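Local coordinates for lipoate-protein ligase, putative (Streptococcus pneumoniae, PDB 1VQZ), which is a putative member of the lipoate-protein ligase family, with a ligase A/B-type catalytic domain and a smaller C-terminal domain, at residues D302-V307 against K316-I321; F258-G263 against A275-S280; T23-A28 against A235-I240. All blocks are in the same frame, centred on the assembly; numbering follows the deposited sequence.

Contact 1 of 3, residues D302-V307 against K316-I321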
ATOM      1  N   ASP A 302      -7.329  16.156 -11.164  1.00 30.73           N
ATOM      2  CA  ASP A 302      -8.136  16.413 -12.364  1.00 30.01           C
ATOM      3  C   ASP A 302      -9.224  17.467 -12.140  1.00 32.77           C
ATOM      4  O   ASP A 302      -9.460  18.301 -13.005  1.00 34.46           O
ATOM      5  CB  ASP A 302      -8.736  15.129 -12.906  1.00 33.64           C
ATOM      6  CG  ASP A 302      -7.691  14.196 -13.532  1.00 35.16           C
ATOM      7  OD1 ASP A 302      -6.513  14.596 -13.740  1.00 33.59           O
ATOM      8  OD2 ASP A 302      -8.062  13.044 -13.796  1.00 37.96           O
ATOM      9  N   VAL A 303      -9.835  17.451 -10.967  1.00 34.60           N
ATOM     10  CA  VAL A 303     -10.898  18.377 -10.625  1.00 35.69           C
ATOM     11  C   VAL A 303     -10.345  19.759 -10.317  1.00 35.35           C
ATOM     12  O   VAL A 303     -11.073  20.725 -10.385  1.00 35.00           O
ATOM     13  CB  VAL A 303     -11.812  17.849  -9.447  1.00 34.24           C
ATOM     14  CG1 VAL A 303     -11.138  17.886  -8.094  1.00 38.38           C
ATOM     15  CG2 VAL A 303     -13.102  18.672  -9.348  1.00 39.57           C
ATOM     16  N   LEU A 304      -9.056  19.869 -10.006  1.00 34.86           N
ATOM     17  CA  LEU A 304      -8.491  21.165  -9.618  1.00 33.98           C
ATOM     18  C   LEU A 304      -7.897  21.931 -10.782  1.00 33.73           C
ATOM     19  O   LEU A 304      -7.746  23.150 -10.729  1.00 31.92           O
ATOM     20  CB  LEU A 304      -7.457  20.986  -8.504  1.00 34.43           C
ATOM     21  CG  LEU A 304      -8.052  20.684  -7.114  1.00 32.49           C
ATOM     22  CD1 LEU A 304      -6.973  20.520  -6.107  1.00 39.43           C
ATOM     23  CD2 LEU A 304      -9.081  21.715  -6.623  1.00 36.00           C
ATOM     24  N   ARG A 305      -7.545  21.191 -11.821  1.00 35.55           N
ATOM     25  CA  ARG A 305      -7.016  21.751 -13.047  1.00 38.58           C
ATOM     26  C   ARG A 305      -8.034  22.732 -13.677  1.00 34.62           C
ATOM     27  O   ARG A 305      -9.182  22.395 -13.846  1.00 33.93           O
ATOM     28  CB  ARG A 305      -6.651  20.616 -14.007  1.00 40.78           C
ATOM     29  CG  ARG A 305      -5.354  20.822 -14.717  1.00 44.75           C
ATOM     30  CD  ARG A 305      -4.957  19.619 -15.542  1.00 40.52           C
ATOM     31  NE  ARG A 305      -4.005  18.760 -14.847  1.00 37.89           N
ATOM     32  CZ  ARG A 305      -4.240  17.524 -14.416  1.00 34.72           C
ATOM     33  NH1 ARG A 305      -5.436  16.952 -14.569  1.00 31.39           N
ATOM     34  NH2 ARG A 305      -3.262  16.876 -13.807  1.00 45.13           N
ATOM     35  N   GLY A 306      -7.589  23.960 -13.949  1.00 33.66           N
ATOM     36  CA  GLY A 306      -8.423  25.034 -14.494  1.00 33.20           C
ATOM     37  C   GLY A 306      -9.207  25.813 -13.444  1.00 31.49           C
ATOM     38  O   GLY A 306      -9.913  26.775 -13.763  1.00 29.88           O
ATOM     39  N   VAL A 307      -9.138  25.385 -12.193  1.00 29.33           N
ATOM     40  CA  VAL A 307      -9.763  26.149 -11.100  1.00 31.25           C
ATOM     41  C   VAL A 307      -8.926  27.398 -10.750  1.00 30.55           C
ATOM     42  O   VAL A 307      -7.691  27.394 -10.841  1.00 26.31           O
ATOM     43  CB  VAL A 307     -10.002  25.247  -9.874  1.00 32.61           C
ATOM     44  CG1 VAL A 307     -10.590  26.013  -8.682  1.00 32.39           C
ATOM     45  CG2 VAL A 307     -10.943  24.085 -10.275  1.00 33.60           C
ATOM     46  N   LYS A 316     -14.564  24.830  -3.101  1.00 31.62           N
ATOM     47  CA  LYS A 316     -15.794  24.569  -3.850  1.00 32.45           C
ATOM     48  C   LYS A 316     -15.649  23.348  -4.790  1.00 30.36           C
ATOM     49  O   LYS A 316     -16.497  22.462  -4.831  1.00 28.21           O
ATOM     50  CB  LYS A 316     -16.188  25.841  -4.611  1.00 32.35           C
ATOM     51  CG  LYS A 316     -17.576  25.880  -5.088  1.00 39.47           C
ATOM     52  CD  LYS A 316     -18.129  27.312  -5.186  1.00 49.19           C
ATOM     53  CE  LYS A 316     -19.529  27.310  -5.836  1.00 48.96           C
ATOM     54  NZ  LYS A 316     -20.382  28.494  -5.420  1.00 50.20           N
ATOM     55  N   ALA A 317     -14.525  23.275  -5.491  1.00 27.44           N
ATOM     56  CA  ALA A 317     -14.214  22.144  -6.357  1.00 27.57           C
ATOM     57  C   ALA A 317     -14.090  20.844  -5.556  1.00 25.82           C
ATOM     58  O   ALA A 317     -14.574  19.747  -5.971  1.00 27.33           O
ATOM     59  CB  ALA A 317     -12.894  22.393  -7.149  1.00 27.84           C
ATOM     60  N   LEU A 318     -13.472  20.941  -4.398  1.00 27.13           N
ATOM     61  CA  LEU A 318     -13.276  19.752  -3.588  1.00 28.71           C
ATOM     62  C   LEU A 318     -14.593  19.205  -3.021  1.00 29.33           C
ATOM     63  O   LEU A 318     -14.722  17.985  -2.746  1.00 29.35           O
ATOM     64  CB  LEU A 318     -12.270  20.002  -2.490  1.00 27.01           C
ATOM     65  CG  LEU A 318     -10.803  20.212  -2.914  1.00 31.77           C
ATOM     66  CD1 LEU A 318      -9.993  20.612  -1.656  1.00 27.77           C
ATOM     67  CD2 LEU A 318     -10.230  18.961  -3.542  1.00 35.53           C
ATOM     68  N   LYS A 319     -15.557  20.093  -2.807  1.00 30.09           N
ATOM     69  CA  LYS A 319     -16.901  19.686  -2.350  1.00 26.61           C
ATOM     70  C   LYS A 319     -17.752  19.069  -3.474  1.00 26.54           C
ATOM     71  O   LYS A 319     -18.910  18.735  -3.230  1.00 31.33           O
ATOM     72  CB  LYS A 319     -17.671  20.849  -1.704  1.00 25.92           C
ATOM     73  CG  LYS A 319     -16.865  21.613  -0.695  1.00 25.44           C
ATOM     74  CD  LYS A 319     -17.580  22.506   0.219  1.00 33.27           C
ATOM     75  CE  LYS A 319     -17.842  21.824   1.566  1.00 48.10           C
ATOM     76  NZ  LYS A 319     -16.634  21.070   2.104  1.00 42.61           N
ATOM     77  N   THR A 320     -17.198  18.910  -4.679  1.00 26.62           N
ATOM     78  CA  THR A 320     -17.880  18.198  -5.774  1.00 29.47           C
ATOM     79  C   THR A 320     -17.408  16.737  -5.892  1.00 30.59           C
ATOM     80  O   THR A 320     -17.822  16.019  -6.803  1.00 30.36           O
ATOM     81  CB  THR A 320     -17.716  18.883  -7.149  1.00 27.72           C
ATOM     82  OG1 THR A 320     -16.354  18.784  -7.574  1.00 34.20           O
ATOM     83  CG2 THR A 320     -18.128  20.318  -7.103  1.00 26.79           C
ATOM     84  N   ILE A 321     -16.568  16.305  -4.961  1.00 29.85           N
ATOM     85  CA  ILE A 321     -16.058  14.920  -4.953  1.00 30.14           C
ATOM     86  C   ILE A 321     -16.045  14.358  -3.559  1.00 28.83           C
ATOM     87  O   ILE A 321     -16.044  15.111  -2.597  1.00 30.84           O
ATOM     88  CB  ILE A 321     -14.631  14.847  -5.534  1.00 28.96           C
ATOM     89  CG1 ILE A 321     -13.653  15.722  -4.716  1.00 34.65           C
ATOM     90  CG2 ILE A 321     -14.677  15.255  -6.999  1.00 33.22           C
ATOM     91  CD1 ILE A 321     -12.255  15.270  -4.728  1.00 35.41           C
TER
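A317 presents its CB to a small apolar group made by V303, L304 and V307, and all three meet it through a methyl. L304 CD2 lies 3.9 Å from A317 CB and V307 CG2 lies 4.1 Å from the same carbon. V303 divides its two methyls: V303 CG2, anti to the backbone N, reaches A317 O and T320 OG1, whereas CG1, between N and carbonyl carbon (chi1 72°), comes within 4.4 Å of I321 CD1. The V303 and T320 side chains cross obliquely, V303 CG2 touching T320 OG1 at 3.7 Å. T320 OG1, just past the helix, turns back to donate to A317 O at 2.6 Å, in the carbonyl plane and on a lone pair, and T320 N also donates to A317 O. Further in, L304 CD2 meets L318 CD2 at 4.3 Å; both leucines are buried, L304 also touching V339 and L318 touching I335, both of helix 332-339. Helices 298-304 and 311-318 of the C-terminal domain are thus joined near their C-terminal ends. On the side away from A317, R305 NH1 bonds D302 OD1 at 2.7 Å, and R305 NE makes a second salt bridge to D284. R332 takes L318 O and I321 O. No hydrogen bond or ion pair links the two segments, so their adhesion is van der Waals: A317 O and T320 OG1 are already bonded to each other, and V303 CG2 meets them as an apolar neighbour.

Contact 2 of 3, residues F258-G263 against A275-S280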
ATOM      1  N   PHE A 258       6.159  23.345 -12.106  1.00 33.14           N
ATOM      2  CA  PHE A 258       5.469  24.075 -11.039  1.00 33.43           C
ATOM      3  C   PHE A 258       6.122  25.387 -10.780  1.00 31.26           C
ATOM      4  O   PHE A 258       7.301  25.543 -10.985  1.00 32.68           O
ATOM      5  CB  PHE A 258       5.395  23.267  -9.729  1.00 32.83           C
ATOM      6  CG  PHE A 258       6.718  23.080  -9.040  1.00 37.69           C
ATOM      7  CD1 PHE A 258       7.593  22.074  -9.440  1.00 38.33           C
ATOM      8  CD2 PHE A 258       7.090  23.914  -7.984  1.00 35.38           C
ATOM      9  CE1 PHE A 258       8.817  21.886  -8.790  1.00 38.04           C
ATOM     10  CE2 PHE A 258       8.341  23.762  -7.345  1.00 42.80           C
ATOM     11  CZ  PHE A 258       9.203  22.756  -7.746  1.00 35.06           C
ATOM     12  N   ASN A 259       5.323  26.369 -10.410  1.00 32.15           N
ATOM     13  CA  ASN A 259       5.856  27.615  -9.923  1.00 28.47           C
ATOM     14  C   ASN A 259       5.395  27.824  -8.491  1.00 29.26           C
ATOM     15  O   ASN A 259       5.672  28.856  -7.910  1.00 29.74           O
ATOM     16  CB  ASN A 259       5.506  28.804 -10.846  1.00 31.39           C
ATOM     17  CG  ASN A 259       3.993  28.970 -11.101  1.00 26.90           C
ATOM     18  OD1 ASN A 259       3.168  28.225 -10.570  1.00 28.51           O
ATOM     19  ND2 ASN A 259       3.642  29.963 -11.930  1.00 29.35           N
ATOM     20  N   VAL A 260       4.675  26.838  -7.923  1.00 29.70           N
ATOM     21  CA  VAL A 260       4.312  26.873  -6.505  1.00 30.67           C
ATOM     22  C   VAL A 260       4.545  25.479  -5.889  1.00 32.24           C
ATOM     23  O   VAL A 260       4.147  24.455  -6.491  1.00 31.16           O
ATOM     24  CB  VAL A 260       2.836  27.211  -6.275  1.00 34.60           C
ATOM     25  CG1 VAL A 260       2.487  27.064  -4.763  1.00 40.40           C
ATOM     26  CG2 VAL A 260       2.506  28.588  -6.749  1.00 30.51           C
ATOM     27  N   ARG A 261       5.154  25.455  -4.703  1.00 29.42           N
ATOM     28  CA  ARG A 261       5.205  24.258  -3.880  1.00 31.75           C
ATOM     29  C   ARG A 261       4.750  24.580  -2.464  1.00 30.85           C
ATOM     30  O   ARG A 261       5.171  25.578  -1.875  1.00 31.40           O
ATOM     31  CB  ARG A 261       6.596  23.612  -3.830  1.00 33.41           C
ATOM     32  CG  ARG A 261       6.621  22.334  -2.917  1.00 36.04           C
ATOM     33  CD  ARG A 261       7.906  22.171  -2.135  1.00 35.57           C
ATOM     34  NE  ARG A 261       7.801  21.136  -1.089  1.00 36.18           N
ATOM     35  CZ  ARG A 261       7.690  21.350   0.224  1.00 30.97           C
ATOM     36  NH1 ARG A 261       7.685  22.583   0.723  1.00 33.37           N
ATOM     37  NH2 ARG A 261       7.604  20.314   1.054  1.00 37.35           N
ATOM     38  N   ARG A 262       3.866  23.729  -1.943  1.00 27.64           N
ATOM     39  CA  ARG A 262       3.425  23.809  -0.570  1.00 30.54           C
ATOM     40  C   ARG A 262       3.499  22.423   0.095  1.00 28.98           C
ATOM     41  O   ARG A 262       3.412  21.401  -0.587  1.00 34.59           O
ATOM     42  CB  ARG A 262       2.000  24.364  -0.542  1.00 32.98           C
ATOM     43  CG  ARG A 262       1.926  25.847  -0.970  1.00 34.51           C
ATOM     44  CD  ARG A 262       0.455  26.277  -1.132  1.00 38.65           C
ATOM     45  NE  ARG A 262      -0.309  26.214   0.113  1.00 35.26           N
ATOM     46  CZ  ARG A 262      -0.278  27.122   1.092  1.00 40.04           C
ATOM     47  NH1 ARG A 262       0.510  28.194   1.026  1.00 45.98           N
ATOM     48  NH2 ARG A 262      -1.032  26.941   2.171  1.00 43.94           N
ATOM     49  N   GLY A 263       3.661  22.404   1.415  1.00 27.81           N
ATOM     50  CA  GLY A 263       3.741  21.181   2.184  1.00 28.75           C
ATOM     51  C   GLY A 263       3.157  21.338   3.578  1.00 27.78           C
ATOM     52  O   GLY A 263       3.551  22.218   4.352  1.00 26.48           O
ATOM     53  N   ALA A 275       2.146  23.012  -7.850  1.00 29.03           N
ATOM     54  CA  ALA A 275       1.174  23.622  -8.779  1.00 31.95           C
ATOM     55  C   ALA A 275       1.827  24.596  -9.732  1.00 32.44           C
ATOM     56  O   ALA A 275       2.688  25.396  -9.322  1.00 33.13           O
ATOM     57  CB  ALA A 275       0.095  24.311  -8.019  1.00 31.32           C
ATOM     58  N   ASN A 276       1.405  24.524 -10.998  1.00 32.69           N
ATOM     59  CA  ASN A 276       1.734  25.526 -12.010  1.00 31.16           C
ATOM     60  C   ASN A 276       0.522  26.428 -12.223  1.00 30.46           C
ATOM     61  O   ASN A 276      -0.513  25.987 -12.731  1.00 29.75           O
ATOM     62  CB  ASN A 276       2.105  24.834 -13.320  1.00 31.37           C
ATOM     63  CG  ASN A 276       2.973  25.676 -14.178  1.00 33.04           C
ATOM     64  OD1 ASN A 276       3.879  26.348 -13.692  1.00 35.19           O
ATOM     65  ND2 ASN A 276       2.719  25.655 -15.465  1.00 32.54           N
ATOM     66  N   VAL A 277       0.670  27.684 -11.791  1.00 33.22           N
ATOM     67  CA  VAL A 277      -0.397  28.669 -11.763  1.00 31.79           C
ATOM     68  C   VAL A 277      -0.047  29.733 -12.801  1.00 30.60           C
ATOM     69  O   VAL A 277       1.048  30.329 -12.769  1.00 29.68           O
ATOM     70  CB  VAL A 277      -0.547  29.309 -10.362  1.00 32.86           C
ATOM     71  CG1 VAL A 277      -1.601  30.464 -10.383  1.00 32.14           C
ATOM     72  CG2 VAL A 277      -0.903  28.259  -9.304  1.00 29.79           C
ATOM     73  N   THR A 278      -0.943  29.900 -13.755  1.00 31.57           N
ATOM     74  CA  THR A 278      -0.787  30.867 -14.843  1.00 34.15           C
ATOM     75  C   THR A 278      -2.120  31.575 -14.959  1.00 32.05           C
ATOM     76  O   THR A 278      -3.172  30.960 -14.790  1.00 30.22           O
ATOM     77  CB  THR A 278      -0.478  30.170 -16.190  1.00 34.19           C
ATOM     78  OG1 THR A 278      -1.594  29.357 -16.562  1.00 52.28           O
ATOM     79  CG2 THR A 278       0.717  29.277 -16.085  1.00 38.66           C
ATOM     80  N   GLU A 279      -2.078  32.878 -15.186  1.00 32.51           N
ATOM     81  CA  GLU A 279      -3.296  33.657 -15.290  1.00 34.65           C
ATOM     82  C   GLU A 279      -4.253  33.416 -14.114  1.00 32.15           C
ATOM     83  O   GLU A 279      -5.466  33.336 -14.293  1.00 30.72           O
ATOM     84  CB  GLU A 279      -3.967  33.379 -16.650  1.00 36.38           C
ATOM     85  CG  GLU A 279      -3.178  34.000 -17.836  1.00 32.86           C
ATOM     86  N   SER A 280      -3.684  33.313 -12.912  1.00 29.73           N
ATOM     87  CA  SER A 280      -4.448  33.095 -11.673  1.00 29.79           C
ATOM     88  C   SER A 280      -5.316  31.805 -11.593  1.00 30.90           C
ATOM     89  O   SER A 280      -6.285  31.754 -10.841  1.00 30.60           O
ATOM     90  CB  SER A 280      -5.266  34.351 -11.351  1.00 30.56           C
ATOM     91  OG  SER A 280      -4.391  35.473 -11.360  1.00 32.16           O
TER
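N259 and V260 both face A275, making a classic beta bulge at the start of the antiparallel hairpin of strands 260-266 and 269-278. A275 O accepts from both V260 N, 2.8 Å away, and N259 N, 3.0 Å away; A275 N returns a bond to V260 O at 2.8 Å. The side chain of N259, one of the two bulge residues, carries the pairing on to V277. Its CG sits between the backbone N and the carbonyl carbon (chi1 56°), and the amide bonds V277 as a peptide group would: V277 N donates to N259 OD1 at 2.8 Å, and N259 ND2 donates to V277 O at 2.8 Å, the acceptor near the amide plane and the N-H nearly straight at 171°. Two bonds hold this amide's rotation. The valines add an apolar touch, V260 CG2 to V277 CG2 at 4.3 Å, and both rest on Y309. F258 packs its CB against A275 O at 3.5 Å, while its ring meets F274 edge-to-face. N276 ND2 is taken by Q283 OE1 of the next strand, and N276 OD1 lies 3.7 Å from N259 CG.

Contact 3 of 3, residues T23-A28 against A235-I240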
ATOM      1  N   THR A  23      11.522  -8.533  -5.745  1.00 30.08           N
ATOM      2  CA  THR A  23      10.513  -7.591  -5.330  1.00 30.61           C
ATOM      3  C   THR A  23       9.727  -7.020  -6.514  1.00 29.72           C
ATOM      4  O   THR A  23       8.486  -7.030  -6.526  1.00 31.34           O
ATOM      5  CB  THR A  23      11.129  -6.442  -4.478  1.00 31.27           C
ATOM      6  OG1 THR A  23      11.809  -6.986  -3.340  1.00 27.92           O
ATOM      7  CG2 THR A  23      10.046  -5.489  -3.991  1.00 33.27           C
ATOM      8  N   ALA A  24      10.434  -6.506  -7.492  1.00 29.92           N
ATOM      9  CA  ALA A  24       9.772  -5.906  -8.631  1.00 31.11           C
ATOM     10  C   ALA A  24       8.922  -6.908  -9.429  1.00 31.51           C
ATOM     11  O   ALA A  24       7.816  -6.572  -9.861  1.00 31.44           O
ATOM     12  CB  ALA A  24      10.778  -5.237  -9.512  1.00 32.33           C
ATOM     13  N   PHE A  25       9.414  -8.139  -9.582  1.00 27.81           N
ATOM     14  CA  PHE A  25       8.679  -9.202 -10.229  1.00 26.05           C
ATOM     15  C   PHE A  25       7.386  -9.523  -9.446  1.00 28.79           C
ATOM     16  O   PHE A  25       6.290  -9.649 -10.023  1.00 28.59           O
ATOM     17  CB  PHE A  25       9.548 -10.470 -10.382  1.00 29.89           C
ATOM     18  CG  PHE A  25       8.767 -11.650 -10.888  1.00 28.75           C
ATOM     19  CD1 PHE A  25       8.445 -11.749 -12.232  1.00 30.36           C
ATOM     20  CD2 PHE A  25       8.280 -12.603 -10.009  1.00 29.03           C
ATOM     21  CE1 PHE A  25       7.681 -12.810 -12.688  1.00 29.74           C
ATOM     22  CE2 PHE A  25       7.499 -13.651 -10.449  1.00 30.37           C
ATOM     23  CZ  PHE A  25       7.189 -13.743 -11.793  1.00 30.14           C
ATOM     24  N   ASN A  26       7.530  -9.648  -8.137  1.00 29.52           N
ATOM     25  CA  ASN A  26       6.432 -10.022  -7.257  1.00 30.35           C
ATOM     26  C   ASN A  26       5.298  -9.012  -7.279  1.00 29.71           C
ATOM     27  O   ASN A  26       4.089  -9.378  -7.234  1.00 28.99           O
ATOM     28  CB  ASN A  26       6.920 -10.183  -5.818  1.00 28.96           C
ATOM     29  CG  ASN A  26       7.756 -11.467  -5.576  1.00 30.01           C
ATOM     30  OD1 ASN A  26       7.840 -12.385  -6.418  1.00 28.90           O
ATOM     31  ND2 ASN A  26       8.424 -11.507  -4.388  1.00 26.05           N
ATOM     32  N   ILE A  27       5.674  -7.734  -7.282  1.00 29.61           N
ATOM     33  CA  ILE A  27       4.700  -6.678  -7.267  1.00 29.46           C
ATOM     34  C   ILE A  27       4.012  -6.638  -8.635  1.00 27.72           C
ATOM     35  O   ILE A  27       2.776  -6.443  -8.714  1.00 27.15           O
ATOM     36  CB  ILE A  27       5.322  -5.374  -6.758  1.00 29.65           C
ATOM     37  CG1 ILE A  27       5.644  -5.516  -5.261  1.00 26.08           C
ATOM     38  CG2 ILE A  27       4.391  -4.166  -6.908  1.00 31.28           C
ATOM     39  CD1 ILE A  27       6.400  -4.340  -4.730  1.00 28.92           C
ATOM     40  N   ALA A  28       4.797  -6.845  -9.706  1.00 30.92           N
ATOM     41  CA  ALA A  28       4.224  -6.936 -11.074  1.00 27.56           C
ATOM     42  C   ALA A  28       3.178  -8.084 -11.164  1.00 30.18           C
ATOM     43  O   ALA A  28       2.094  -7.957 -11.778  1.00 26.21           O
ATOM     44  CB  ALA A  28       5.338  -7.119 -12.091  1.00 32.79           C
ATOM     45  N   ALA A 235       5.572 -13.822 -19.407  1.00 33.68           N
ATOM     46  CA  ALA A 235       6.187 -12.779 -20.252  1.00 35.52           C
ATOM     47  C   ALA A 235       5.567 -11.395 -20.017  1.00 33.73           C
ATOM     48  O   ALA A 235       6.294 -10.400 -19.878  1.00 31.36           O
ATOM     49  CB  ALA A 235       6.109 -13.166 -21.763  1.00 34.63           C
ATOM     50  N   GLU A 236       4.232 -11.352 -19.981  1.00 32.06           N
ATOM     51  CA  GLU A 236       3.489 -10.114 -19.769  1.00 34.44           C
ATOM     52  C   GLU A 236       3.827  -9.538 -18.375  1.00 33.32           C
ATOM     53  O   GLU A 236       4.056  -8.333 -18.209  1.00 32.42           O
ATOM     54  CB  GLU A 236       1.943 -10.326 -19.948  1.00 35.04           C
ATOM     55  CG  GLU A 236       1.485 -10.906 -21.368  1.00 45.09           C
ATOM     56  CD  GLU A 236      -0.039 -10.746 -21.720  1.00 42.35           C
ATOM     57  OE1 GLU A 236      -0.806 -10.190 -20.870  1.00 40.72           O
ATOM     58  OE2 GLU A 236      -0.482 -11.207 -22.849  1.00 37.46           O
ATOM     59  N   ILE A 237       3.853 -10.402 -17.371  1.00 29.33           N
ATOM     60  CA  ILE A 237       4.264 -10.012 -16.038  1.00 31.62           C
ATOM     61  C   ILE A 237       5.665  -9.383 -16.000  1.00 31.90           C
ATOM     62  O   ILE A 237       5.864  -8.341 -15.402  1.00 31.46           O
ATOM     63  CB  ILE A 237       4.135 -11.178 -15.027  1.00 32.12           C
ATOM     64  CG1 ILE A 237       2.650 -11.481 -14.794  1.00 34.66           C
ATOM     65  CG2 ILE A 237       4.818 -10.825 -13.672  1.00 29.68           C
ATOM     66  CD1 ILE A 237       2.415 -12.789 -14.115  1.00 39.13           C
ATOM     67  N   ASN A 238       6.614 -10.009 -16.652  1.00 31.84           N
ATOM     68  CA  ASN A 238       7.962  -9.454 -16.724  1.00 31.27           C
ATOM     69  C   ASN A 238       8.051  -8.151 -17.509  1.00 31.51           C
ATOM     70  O   ASN A 238       8.864  -7.264 -17.180  1.00 32.59           O
ATOM     71  CB  ASN A 238       8.948 -10.536 -17.245  1.00 33.20           C
ATOM     72  CG  ASN A 238       9.418 -11.499 -16.111  1.00 35.02           C
ATOM     73  OD1 ASN A 238       9.966 -11.043 -15.122  1.00 41.75           O
ATOM     74  ND2 ASN A 238       9.175 -12.801 -16.254  1.00 31.40           N
ATOM     75  N   ARG A 239       7.231  -8.012 -18.556  1.00 34.14           N
ATOM     76  CA  ARG A 239       7.098  -6.724 -19.237  1.00 33.51           C
ATOM     77  C   ARG A 239       6.661  -5.605 -18.269  1.00 30.73           C
ATOM     78  O   ARG A 239       7.151  -4.489 -18.333  1.00 30.97           O
ATOM     79  CB  ARG A 239       6.113  -6.852 -20.417  1.00 34.94           C
ATOM     80  CG  ARG A 239       5.886  -5.564 -21.245  1.00 44.70           C
ATOM     81  CD  ARG A 239       7.011  -5.329 -22.284  1.00 50.93           C
ATOM     82  N   ILE A 240       5.687  -5.896 -17.434  1.00 27.69           N
ATOM     83  CA  ILE A 240       5.230  -4.944 -16.424  1.00 32.36           C
ATOM     84  C   ILE A 240       6.346  -4.628 -15.412  1.00 32.93           C
ATOM     85  O   ILE A 240       6.507  -3.496 -15.018  1.00 35.92           O
ATOM     86  CB  ILE A 240       3.966  -5.444 -15.666  1.00 31.97           C
ATOM     87  CG1 ILE A 240       2.790  -5.543 -16.658  1.00 39.81           C
ATOM     88  CG2 ILE A 240       3.624  -4.470 -14.494  1.00 33.25           C
ATOM     89  CD1 ILE A 240       1.508  -6.139 -16.101  1.00 39.45           C
TER
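N238 OD1 lies at the edge of the F25 ring, near its plane, 3.3 Å from F25 CD1 and 3.8 Å from F25 CE1, so that the amide oxygen meets the rim carbons, which carry C-H bonds. Ring and amide planes are 31° apart. N238 ND2 makes a weak hydrogen bond to L234 O one turn back on its own helix, which may help orient the amide. F25 CG is anti to the backbone N (chi1 173°). From the ring, F25 CD1 and CE1 reach N238, and F25 CE1 also meets I237 CG2 at 3.6 Å. I237 CG2, anti to its own backbone N, is shared: it is also 4.1 Å from A28 CB. This is a helix-helix packing between helix 23-36 of the catalytic domain and helix 231-245, about 200 residues on. The local axes approach to 8.6 Å at 117° between their N-to-C directions. At the closest point of the backbones, where A28 and I240 are the nearest CA pair, A28 CB lies 3.6 Å from I237 O and 4.0 Å from I240 CG2, methyl against backbone and methyl against methyl. I237 and I240 both lie against Y32 further along helix 23-36, and F245 covers A28 and I240. On the far side of helix 23-36, the N26 amide is held by hydrogen bonds to N18, S20 and N49.

Contacts 1 and 2 belong to the C-terminal domain, their centres about 15 Å apart, while contact 3 lies about 35 Å or more from both, centre to centre, and joins helix 23-36 of the catalytic domain to a helix far along the chain. Contact 2 is at the surface; contacts 1 and 3 are partly buried. The hairpin of contact 2 is carried by hydrogen bonds between backbones and one asparagine amide, whereas both helix contacts have no hydrogen bond across them and rely on alanine and the methyls of branched side chains. Contact 3 adds an aromatic ring; contact 1 has none. D284 is a partner of both contacts 1 and 2, by its carboxylate to R305 and its backbone to N276.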